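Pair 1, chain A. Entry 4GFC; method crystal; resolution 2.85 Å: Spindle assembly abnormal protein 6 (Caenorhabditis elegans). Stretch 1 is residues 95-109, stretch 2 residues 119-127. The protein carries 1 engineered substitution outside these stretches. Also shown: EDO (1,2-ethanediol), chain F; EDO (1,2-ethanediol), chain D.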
# COMPACT_ATOMS: atom_id res chain seq x y z
N VAL A 95 14.87 -25.64 -11.40
CA VAL A 95 16.30 -25.52 -11.02
C VAL A 95 16.46 -24.47 -9.91
O VAL A 95 17.18 -24.72 -8.94
CB VAL A 95 17.16 -25.20 -12.26
CG1 VAL A 95 18.52 -24.73 -11.85
CG2 VAL A 95 17.27 -26.41 -13.19
N ILE A 96 15.74 -23.29 -10.06
CA ILE A 96 15.75 -22.19 -9.07
C ILE A 96 15.24 -22.70 -7.73
O ILE A 96 15.87 -22.46 -6.71
CB ILE A 96 14.94 -20.98 -9.55
CG1 ILE A 96 15.58 -20.26 -10.75
CG2 ILE A 96 14.63 -19.99 -8.42
CD1 ILE A 96 17.08 -20.33 -10.84
N ILE A 97 14.16 -23.50 -7.75
CA ILE A 97 13.54 -24.03 -6.55
C ILE A 97 14.45 -25.03 -5.87
O ILE A 97 14.44 -25.10 -4.65
CB ILE A 97 12.14 -24.59 -6.85
CG1 ILE A 97 11.21 -23.42 -7.31
CG2 ILE A 97 11.59 -25.31 -5.63
CD1 ILE A 97 9.95 -23.85 -8.11
N GLN A 98 15.28 -25.76 -6.63
CA GLN A 98 16.20 -26.72 -6.01
C GLN A 98 17.35 -25.98 -5.38
O GLN A 98 17.83 -26.39 -4.34
CB GLN A 98 16.70 -27.75 -7.02
CG GLN A 98 15.68 -28.84 -7.33
CD GLN A 98 15.28 -29.61 -6.11
OE1 GLN A 98 14.07 -29.72 -5.80
NE2 GLN A 98 16.28 -30.14 -5.37
N HIS A 99 17.79 -24.88 -5.99
CA HIS A 99 18.84 -24.07 -5.44
C HIS A 99 18.32 -23.43 -4.14
O HIS A 99 18.96 -23.56 -3.12
CB HIS A 99 19.34 -23.02 -6.46
CG HIS A 99 20.31 -23.53 -7.49
ND1 HIS A 99 21.53 -24.07 -7.13
CD2 HIS A 99 20.22 -23.53 -8.84
CE1 HIS A 99 22.11 -24.44 -8.26
NE2 HIS A 99 21.37 -24.12 -9.32
N LEU A 100 17.11 -22.85 -4.15
CA LEU A 100 16.50 -22.25 -2.95
C LEU A 100 16.34 -23.27 -1.79
O LEU A 100 16.20 -22.82 -0.65
CB LEU A 100 15.15 -21.63 -3.28
CG LEU A 100 15.17 -20.40 -4.13
CD1 LEU A 100 13.81 -20.11 -4.72
CD2 LEU A 100 15.62 -19.22 -3.36
N LEU A 101 16.34 -24.62 -2.05
CA LEU A 101 16.26 -25.67 -1.01
C LEU A 101 17.55 -25.81 -0.24
O LEU A 101 17.54 -26.19 0.93
CB LEU A 101 15.93 -27.10 -1.58
CG LEU A 101 14.57 -27.43 -2.20
CD1 LEU A 101 14.26 -28.85 -1.98
CD2 LEU A 101 13.40 -26.49 -1.73
N CYS A 102 18.69 -25.59 -0.93
CA CYS A 102 20.04 -25.72 -0.40
C CYS A 102 20.38 -24.59 0.57
O CYS A 102 20.13 -23.41 0.29
CB CYS A 102 21.02 -25.78 -1.56
SG CYS A 102 22.68 -26.28 -1.04
N LYS A 103 20.96 -24.98 1.72
CA LYS A 103 21.39 -24.06 2.80
C LYS A 103 22.52 -23.13 2.35
O LYS A 103 22.61 -22.01 2.85
CB LYS A 103 21.85 -24.86 4.03
CG LYS A 103 20.73 -25.65 4.72
CD LYS A 103 21.28 -26.47 5.89
CE LYS A 103 20.23 -27.28 6.60
NZ LYS A 103 20.78 -27.92 7.82
N ASN A 104 23.36 -23.59 1.40
CA ASN A 104 24.49 -22.86 0.82
C ASN A 104 24.09 -21.81 -0.22
O ASN A 104 24.98 -21.20 -0.80
CB ASN A 104 25.45 -23.85 0.15
CG ASN A 104 26.20 -24.74 1.08
OD1 ASN A 104 26.38 -24.44 2.27
ND2 ASN A 104 26.70 -25.84 0.55
N THR A 105 22.79 -21.64 -0.48
CA THR A 105 22.27 -20.69 -1.47
C THR A 105 22.10 -19.32 -0.82
O THR A 105 21.54 -19.21 0.27
CB THR A 105 21.00 -21.27 -2.11
OG1 THR A 105 21.41 -22.27 -3.05
CG2 THR A 105 20.13 -20.25 -2.81
N GLU A 106 22.59 -18.28 -1.51
CA GLU A 106 22.51 -16.88 -1.10
C GLU A 106 21.63 -16.06 -2.06
O GLU A 106 21.75 -16.22 -3.27
CB GLU A 106 23.93 -16.30 -1.10
CG GLU A 106 24.75 -16.59 0.14
CD GLU A 106 25.71 -15.48 0.54
OE1 GLU A 106 25.92 -14.53 -0.25
OE2 GLU A 106 26.24 -15.56 1.67
N ILE A 107 20.75 -15.21 -1.53
CA ILE A 107 19.92 -14.29 -2.33
C ILE A 107 20.41 -12.84 -2.08
O ILE A 107 20.51 -12.40 -0.94
CB ILE A 107 18.39 -14.45 -2.07
CG1 ILE A 107 17.81 -15.57 -2.94
CG2 ILE A 107 17.61 -13.17 -2.30
CD1 ILE A 107 17.76 -16.85 -2.30
N ASN A 108 20.74 -12.12 -3.14
CA ASN A 108 21.23 -10.75 -2.98
C ASN A 108 20.36 -9.82 -3.80
O ASN A 108 20.11 -10.10 -4.97
CB ASN A 108 22.71 -10.64 -3.36
CG ASN A 108 23.58 -11.65 -2.65
OD1 ASN A 108 23.45 -11.87 -1.45
ND2 ASN A 108 24.47 -12.31 -3.39
N ILE A 109 19.85 -8.76 -3.16
CA ILE A 109 18.97 -7.77 -3.78
C ILE A 109 19.63 -6.41 -3.70
O ILE A 109 19.83 -5.88 -2.62
CB ILE A 109 17.55 -7.77 -3.15
CG1 ILE A 109 16.90 -9.17 -3.21
CG2 ILE A 109 16.64 -6.71 -3.79
CD1 ILE A 109 15.94 -9.40 -2.09
N SER A 119 18.09 -5.52 -8.69
CA SER A 119 18.65 -6.76 -9.21
C SER A 119 18.53 -7.84 -8.17
O SER A 119 19.01 -7.66 -7.05
CB SER A 119 20.11 -6.56 -9.61
OG SER A 119 20.49 -7.52 -10.57
N PHE A 120 17.86 -8.93 -8.49
CA PHE A 120 17.69 -10.07 -7.59
C PHE A 120 18.63 -11.17 -8.07
O PHE A 120 18.50 -11.60 -9.21
CB PHE A 120 16.23 -10.52 -7.57
CG PHE A 120 15.94 -11.84 -6.92
CD1 PHE A 120 15.52 -11.91 -5.59
CD2 PHE A 120 16.00 -13.02 -7.65
CE1 PHE A 120 15.22 -13.13 -4.99
CE2 PHE A 120 15.71 -14.25 -7.04
CZ PHE A 120 15.33 -14.30 -5.72
N GLU A 121 19.60 -11.57 -7.24
CA GLU A 121 20.64 -12.54 -7.58
C GLU A 121 20.57 -13.78 -6.70
O GLU A 121 20.37 -13.66 -5.49
CB GLU A 121 21.95 -11.83 -7.37
CG GLU A 121 23.23 -12.54 -7.79
CD GLU A 121 24.41 -12.12 -6.95
OE1 GLU A 121 24.62 -10.90 -6.77
OE2 GLU A 121 25.08 -13.02 -6.39
N LEU A 122 20.74 -14.96 -7.30
CA LEU A 122 20.78 -16.23 -6.58
C LEU A 122 22.24 -16.73 -6.66
O LEU A 122 22.79 -16.87 -7.76
CB LEU A 122 19.77 -17.21 -7.19
CG LEU A 122 19.66 -18.66 -6.64
CD1 LEU A 122 18.79 -18.71 -5.40
CD2 LEU A 122 18.95 -19.53 -7.63
N PHE A 123 22.90 -16.85 -5.52
CA PHE A 123 24.29 -17.26 -5.55
C PHE A 123 24.43 -18.52 -4.73
O PHE A 123 23.96 -18.56 -3.60
CB PHE A 123 25.22 -16.11 -5.05
CG PHE A 123 26.70 -16.25 -5.38
CD1 PHE A 123 27.26 -15.57 -6.45
CD2 PHE A 123 27.52 -17.09 -4.64
CE1 PHE A 123 28.62 -15.72 -6.77
CE2 PHE A 123 28.89 -17.19 -4.92
CZ PHE A 123 29.43 -16.52 -5.99
N SER A 124 25.00 -19.58 -5.34
CA SER A 124 25.26 -20.89 -4.71
C SER A 124 26.71 -20.94 -4.17
O SER A 124 27.66 -20.78 -4.94
CB SER A 124 25.01 -22.03 -5.71
OG SER A 124 25.44 -23.29 -5.20
N LYS A 125 26.86 -21.18 -2.85
CA LYS A 125 28.16 -21.26 -2.16
C LYS A 125 28.72 -22.72 -2.10
O LYS A 125 29.79 -22.95 -1.53
CB LYS A 125 28.04 -20.66 -0.75
CG LYS A 125 27.69 -19.19 -0.71
CD LYS A 125 28.81 -18.33 -1.30
CE LYS A 125 28.59 -16.86 -1.11
NZ LYS A 125 28.76 -16.43 0.31
N THR A 126 28.00 -23.69 -2.72
CA THR A 126 28.39 -25.10 -2.84
C THR A 126 29.65 -25.17 -3.70
O THR A 126 29.70 -24.54 -4.75
CB THR A 126 27.26 -25.89 -3.44
OG1 THR A 126 26.12 -25.77 -2.59
CG2 THR A 126 27.63 -27.33 -3.61
N PRO A 127 30.72 -25.88 -3.26
CA PRO A 127 31.95 -25.87 -4.05
C PRO A 127 31.77 -26.63 -5.35
O PRO A 127 31.14 -27.68 -5.35
CB PRO A 127 32.96 -26.56 -3.14
CG PRO A 127 32.30 -26.63 -1.77
CD PRO A 127 30.87 -26.72 -2.05
C1 EDO F . 17.58 -20.45 0.99
O1 EDO F . 18.61 -21.40 1.27
C2 EDO F . 18.22 -19.16 0.41
O2 EDO F . 17.60 -18.03 1.01
C1 EDO D . 21.79 -24.30 -13.19
O1 EDO D . 22.05 -24.88 -11.90
C2 EDO D . 22.70 -24.97 -14.27
O2 EDO D . 22.11 -24.90 -15.58

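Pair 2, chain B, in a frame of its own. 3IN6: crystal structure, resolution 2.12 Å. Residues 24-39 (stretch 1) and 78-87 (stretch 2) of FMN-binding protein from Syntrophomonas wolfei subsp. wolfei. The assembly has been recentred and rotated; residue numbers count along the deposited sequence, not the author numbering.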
# COMPACT_ATOMS: atom_id res chain seq x y z
N SER B 24 6.37 -13.40 -11.33
CA SER B 24 6.47 -14.41 -10.28
C SER B 24 5.74 -14.04 -9.01
O SER B 24 4.95 -14.83 -8.50
CB SER B 24 7.93 -14.68 -9.94
OG SER B 24 8.56 -15.41 -10.97
N LEU B 25 5.99 -12.83 -8.50
CA LEU B 25 5.41 -12.40 -7.23
C LEU B 25 3.89 -12.18 -7.32
O LEU B 25 3.18 -12.51 -6.41
CB LEU B 25 6.13 -11.15 -6.72
CG LEU B 25 7.59 -11.36 -6.30
CD1 LEU B 25 8.35 -10.06 -6.17
CD2 LEU B 25 7.64 -12.15 -4.99
N ILE B 26 3.41 -11.59 -8.41
CA ILE B 26 1.98 -11.40 -8.56
C ILE B 26 1.27 -12.75 -8.66
O ILE B 26 0.35 -13.04 -7.89
CB ILE B 26 1.62 -10.55 -9.80
CG1 ILE B 26 2.06 -9.09 -9.58
CG2 ILE B 26 0.11 -10.57 -10.05
CD1 ILE B 26 1.27 -8.35 -8.49
N ASN B 27 1.72 -13.60 -9.58
CA ASN B 27 1.04 -14.86 -9.80
C ASN B 27 1.12 -15.85 -8.62
O ASN B 27 0.27 -16.74 -8.52
CB ASN B 27 1.50 -15.49 -11.11
CG ASN B 27 1.07 -14.69 -12.33
OD1 ASN B 27 0.14 -13.86 -12.25
ND2 ASN B 27 1.71 -14.96 -13.46
N ALA B 28 2.09 -15.68 -7.73
CA ALA B 28 2.19 -16.53 -6.52
C ALA B 28 1.01 -16.28 -5.55
O ALA B 28 0.66 -17.14 -4.76
CB ALA B 28 3.51 -16.29 -5.80
N ASN B 29 0.42 -15.09 -5.63
CA ASN B 29 -0.73 -14.70 -4.81
C ASN B 29 -0.44 -14.75 -3.30
O ASN B 29 -1.12 -15.43 -2.54
CB ASN B 29 -1.98 -15.54 -5.17
CG ASN B 29 -2.56 -15.21 -6.55
OD1 ASN B 29 -3.65 -15.67 -6.88
ND2 ASN B 29 -1.87 -14.39 -7.34
N TYR B 30 0.59 -14.04 -2.86
CA TYR B 30 0.90 -13.99 -1.44
C TYR B 30 -0.15 -13.17 -0.70
O TYR B 30 -0.75 -12.23 -1.27
CB TYR B 30 2.29 -13.37 -1.19
CG TYR B 30 3.45 -14.24 -1.62
CD1 TYR B 30 3.89 -15.28 -0.82
CD2 TYR B 30 4.13 -13.99 -2.80
CE1 TYR B 30 4.95 -16.07 -1.21
CE2 TYR B 30 5.19 -14.77 -3.19
CZ TYR B 30 5.60 -15.80 -2.39
OH TYR B 30 6.65 -16.58 -2.78
N ILE B 31 -0.40 -13.53 0.55
CA ILE B 31 -1.33 -12.81 1.42
C ILE B 31 -0.87 -11.35 1.48
O ILE B 31 -1.67 -10.42 1.39
CB ILE B 31 -1.33 -13.38 2.86
CG1 ILE B 31 -1.82 -14.83 2.87
CG2 ILE B 31 -2.24 -12.58 3.77
CD1 ILE B 31 -1.76 -15.49 4.26
N SER B 32 0.45 -11.17 1.58
CA SER B 32 1.06 -9.86 1.69
C SER B 32 1.16 -9.15 0.34
O SER B 32 2.25 -8.79 -0.12
CB SER B 32 2.44 -10.01 2.32
OG SER B 32 3.32 -10.55 1.36
N THR B 33 0.00 -8.96 -0.29
CA THR B 33 -0.13 -8.27 -1.55
C THR B 33 -1.24 -7.22 -1.40
O THR B 33 -2.31 -7.54 -0.89
CB THR B 33 -0.55 -9.25 -2.66
OG1 THR B 33 0.41 -10.31 -2.75
CG2 THR B 33 -0.64 -8.54 -4.00
N THR B 34 -1.00 -5.99 -1.86
CA THR B 34 -1.98 -4.91 -1.72
C THR B 34 -2.18 -4.11 -2.99
O THR B 34 -1.33 -4.14 -3.90
CB THR B 34 -1.54 -3.87 -0.63
OG1 THR B 34 -0.37 -3.15 -1.08
CG2 THR B 34 -1.31 -4.54 0.72
N LEU B 35 -3.30 -3.37 -3.03
CA LEU B 35 -3.65 -2.47 -4.15
C LEU B 35 -4.02 -1.12 -3.52
O LEU B 35 -4.97 -1.01 -2.73
CB LEU B 35 -4.80 -3.03 -4.99
CG LEU B 35 -5.39 -2.09 -6.08
CD1 LEU B 35 -4.30 -1.68 -7.06
CD2 LEU B 35 -6.57 -2.76 -6.85
N SER B 36 -3.24 -0.09 -3.83
CA SER B 36 -3.48 1.22 -3.30
C SER B 36 -4.21 1.98 -4.41
O SER B 36 -3.81 1.89 -5.57
CB SER B 36 -2.16 1.91 -2.88
OG SER B 36 -1.51 1.19 -1.85
N THR B 37 -5.27 2.69 -4.04
CA THR B 37 -6.13 3.46 -4.97
C THR B 37 -6.38 4.86 -4.45
O THR B 37 -5.92 5.20 -3.37
CB THR B 37 -7.48 2.72 -5.19
OG1 THR B 37 -8.17 2.57 -3.94
CG2 THR B 37 -7.25 1.31 -5.84
N VAL B 38 -7.10 5.69 -5.22
CA VAL B 38 -7.40 7.07 -4.85
C VAL B 38 -8.74 7.51 -5.47
O VAL B 38 -9.12 6.97 -6.50
CB VAL B 38 -6.30 8.05 -5.38
CG1 VAL B 38 -6.29 8.08 -6.90
CG2 VAL B 38 -6.51 9.46 -4.82
N ASP B 39 -9.43 8.46 -4.82
CA ASP B 39 -10.67 9.02 -5.38
C ASP B 39 -10.41 10.41 -5.96
O ASP B 39 -9.27 10.90 -5.87
CB ASP B 39 -11.84 9.05 -4.37
CG ASP B 39 -11.73 10.16 -3.32
OD1 ASP B 39 -10.72 10.89 -3.22
OD2 ASP B 39 -12.72 10.31 -2.57
N GLY B 78 -9.46 5.44 -11.88
CA GLY B 78 -8.82 4.43 -12.70
C GLY B 78 -7.37 4.11 -12.39
O GLY B 78 -6.81 3.20 -13.02
N LYS B 79 -6.76 4.79 -11.42
CA LYS B 79 -5.34 4.59 -11.15
C LYS B 79 -5.04 3.83 -9.87
O LYS B 79 -5.75 3.94 -8.90
CB LYS B 79 -4.58 5.91 -11.20
CG LYS B 79 -4.74 6.60 -12.57
CD LYS B 79 -3.59 7.55 -12.90
CE LYS B 79 -3.95 8.46 -14.09
NZ LYS B 79 -2.89 9.48 -14.35
N GLY B 80 -3.98 3.05 -9.89
CA GLY B 80 -3.60 2.27 -8.71
C GLY B 80 -2.19 1.74 -8.74
O GLY B 80 -1.45 1.92 -9.72
N VAL B 81 -1.80 1.11 -7.65
CA VAL B 81 -0.50 0.47 -7.59
C VAL B 81 -0.55 -0.77 -6.72
O VAL B 81 -0.97 -0.71 -5.56
CB VAL B 81 0.64 1.41 -7.09
CG1 VAL B 81 0.35 2.00 -5.68
CG2 VAL B 81 1.98 0.66 -7.13
N PHE B 82 -0.14 -1.89 -7.29
CA PHE B 82 -0.05 -3.12 -6.55
C PHE B 82 1.32 -3.18 -5.94
O PHE B 82 2.30 -2.68 -6.52
CB PHE B 82 -0.17 -4.35 -7.44
CG PHE B 82 -1.55 -4.66 -7.90
CD1 PHE B 82 -2.41 -5.39 -7.09
CD2 PHE B 82 -1.98 -4.27 -9.15
CE1 PHE B 82 -3.68 -5.70 -7.51
CE2 PHE B 82 -3.25 -4.59 -9.59
CZ PHE B 82 -4.10 -5.31 -8.77
N MSE B 83 1.39 -3.79 -4.77
CA MSE B 83 2.66 -4.04 -4.16
C MSE B 83 2.62 -5.41 -3.53
O MSE B 83 1.64 -5.77 -2.89
CB MSE B 83 3.03 -3.04 -3.06
CG MSE B 83 4.39 -3.45 -2.36
SE MSE B 83 5.14 -2.26 -1.06
CE MSE B 83 6.25 -1.13 -2.14
N VAL B 84 3.69 -6.17 -3.76
CA VAL B 84 3.90 -7.45 -3.08
C VAL B 84 5.14 -7.18 -2.26
O VAL B 84 6.09 -6.56 -2.76
CB VAL B 84 4.19 -8.60 -4.03
CG1 VAL B 84 4.61 -9.88 -3.23
CG2 VAL B 84 3.01 -8.88 -4.93
N LEU B 85 5.16 -7.71 -1.03
CA LEU B 85 6.25 -7.49 -0.09
C LEU B 85 6.45 -8.76 0.75
O LEU B 85 5.57 -9.15 1.50
CB LEU B 85 5.90 -6.33 0.84
CG LEU B 85 7.00 -5.82 1.75
CD1 LEU B 85 8.14 -5.24 0.92
CD2 LEU B 85 6.45 -4.77 2.70
N LEU B 86 7.58 -9.41 0.58
CA LEU B 86 7.86 -10.60 1.37
C LEU B 86 8.81 -10.20 2.48
O LEU B 86 9.78 -9.48 2.24
CB LEU B 86 8.44 -11.72 0.51
CG LEU B 86 7.43 -12.37 -0.44
CD1 LEU B 86 8.08 -13.36 -1.39
CD2 LEU B 86 6.27 -13.04 0.32
N THR B 87 8.48 -10.62 3.69
CA THR B 87 9.31 -10.42 4.87
C THR B 87 9.24 -11.73 5.68
O THR B 87 8.16 -12.30 5.86
CB THR B 87 8.85 -9.22 5.72
OG1 THR B 87 7.58 -9.50 6.31
CG2 THR B 87 8.73 -7.96 4.86
O HOH W 1 -0.60 -0.99 -2.73
O HOH W 2 -8.23 4.55 -8.03

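Pair 1 and pair 2 share one design: a helix, a short connection and a strand that runs antiparallel to the second stretch. Over 14 central residues the backbones superpose to 1.0 Å. The strand axes lie close to antiparallel in both, at 156° in pair 1 and 161° in pair 2, whereas the helix crosses the second strand at 60° in pair 1 and 89° in pair 2.

The hydrogen-bonded rungs match. Glu106(A) and Phe123(A) exchange two bonds, N of Glu106(A) to O of Phe123(A) at 2.5 Å and O of Glu106(A) to N of Phe123(A) at 2.6 Å; the matched Thr34(B) and Met83(B), a selenomethionine, do the same at 2.8 Å (Thr34(B) N to Met83(B) O) and 2.9 Å (Met83(B) N to Thr34(B) O). Asn108(A) with Glu121(A) corresponds likewise to Ser36(B) with Val81(B).

The face turned to the helix carries Thr105(A), Ile107(A), Ile109(A), Phe120(A), Leu122(A) and Ser124(A) in pair 1. Thr105(A) matches Thr33(B), and both threonines turn the hydroxyl back to their own stretch: OG1 of Thr105(A) donates to O of His99(A) at 2.8 Å, and OG1 of Thr33(B) to O of Tyr30(B) at 2.7 Å. Threonine suits the place because it favours a strand and its hydroxyl can satisfy a carbonyl near the strand's start, while its methyl remains available for packing; CG2 of Thr105(A) lies 3.3 Å from CD1 of Leu122(A). Asn104(A) matches Ser32(B): the amide ND2 of Asn104(A) donates to OG1 of Thr126(A) at 3.2 Å, and the shorter Ser32(B) OG donates to O of Leu85(B) at 2.7 Å, so a polar side chain serves the place in both.

At the next matched pair the bulk is distributed differently. Leu122(A) is the hub of pair 1, its CD2 meeting CD1 of Ile96(A) at 3.8 Å and its CD1 meeting CD2 of Leu100(A), also at 3.8 Å. Its counterpart, Phe82(B), is a flat ring, and Leu35(B), matched to Ile107(A), sets CD1 over one face of it, 3.8 Å from the ring centroid. In pair 1 the aromatic ring sits two residues along, on the same face, where CE1 of Phe120(A) approaches CG2 of Ile107(A) at 3.6 Å. Phe120(A) matches Gly80(B). A beta carbon there would lie 3.2 Å from CD1 of Leu35(B) and from O of Ser36(B), so the absence of a side chain leaves room for the leucine. Across from Phe120(A), Ile109(A) packs its CG1 against CD1 of that ring at 3.9 Å; Thr37(B), matched to Ile109(A), has no ring there to cover.

Ser124(A) matches Val84(B). The small serine brings CB to 4.3 Å from ND1 of His99(A), whereas the branched valine fills more space, its CG2 4.0 Å from CD1 of Ile26(B), the counterpart of His99(A), and its CG1 4.0 Å from CB of Leu25(B).

Near the helix end, Cys102(A) reaches Thr126(A), SG to OG1 at 3.8 Å. The matched Tyr30(B) instead offers a ring face to Leu86(B), whose CD2 lies 3.5 Å from the ring centroid. A modest thiol contact thus gives way to a broad apolar one.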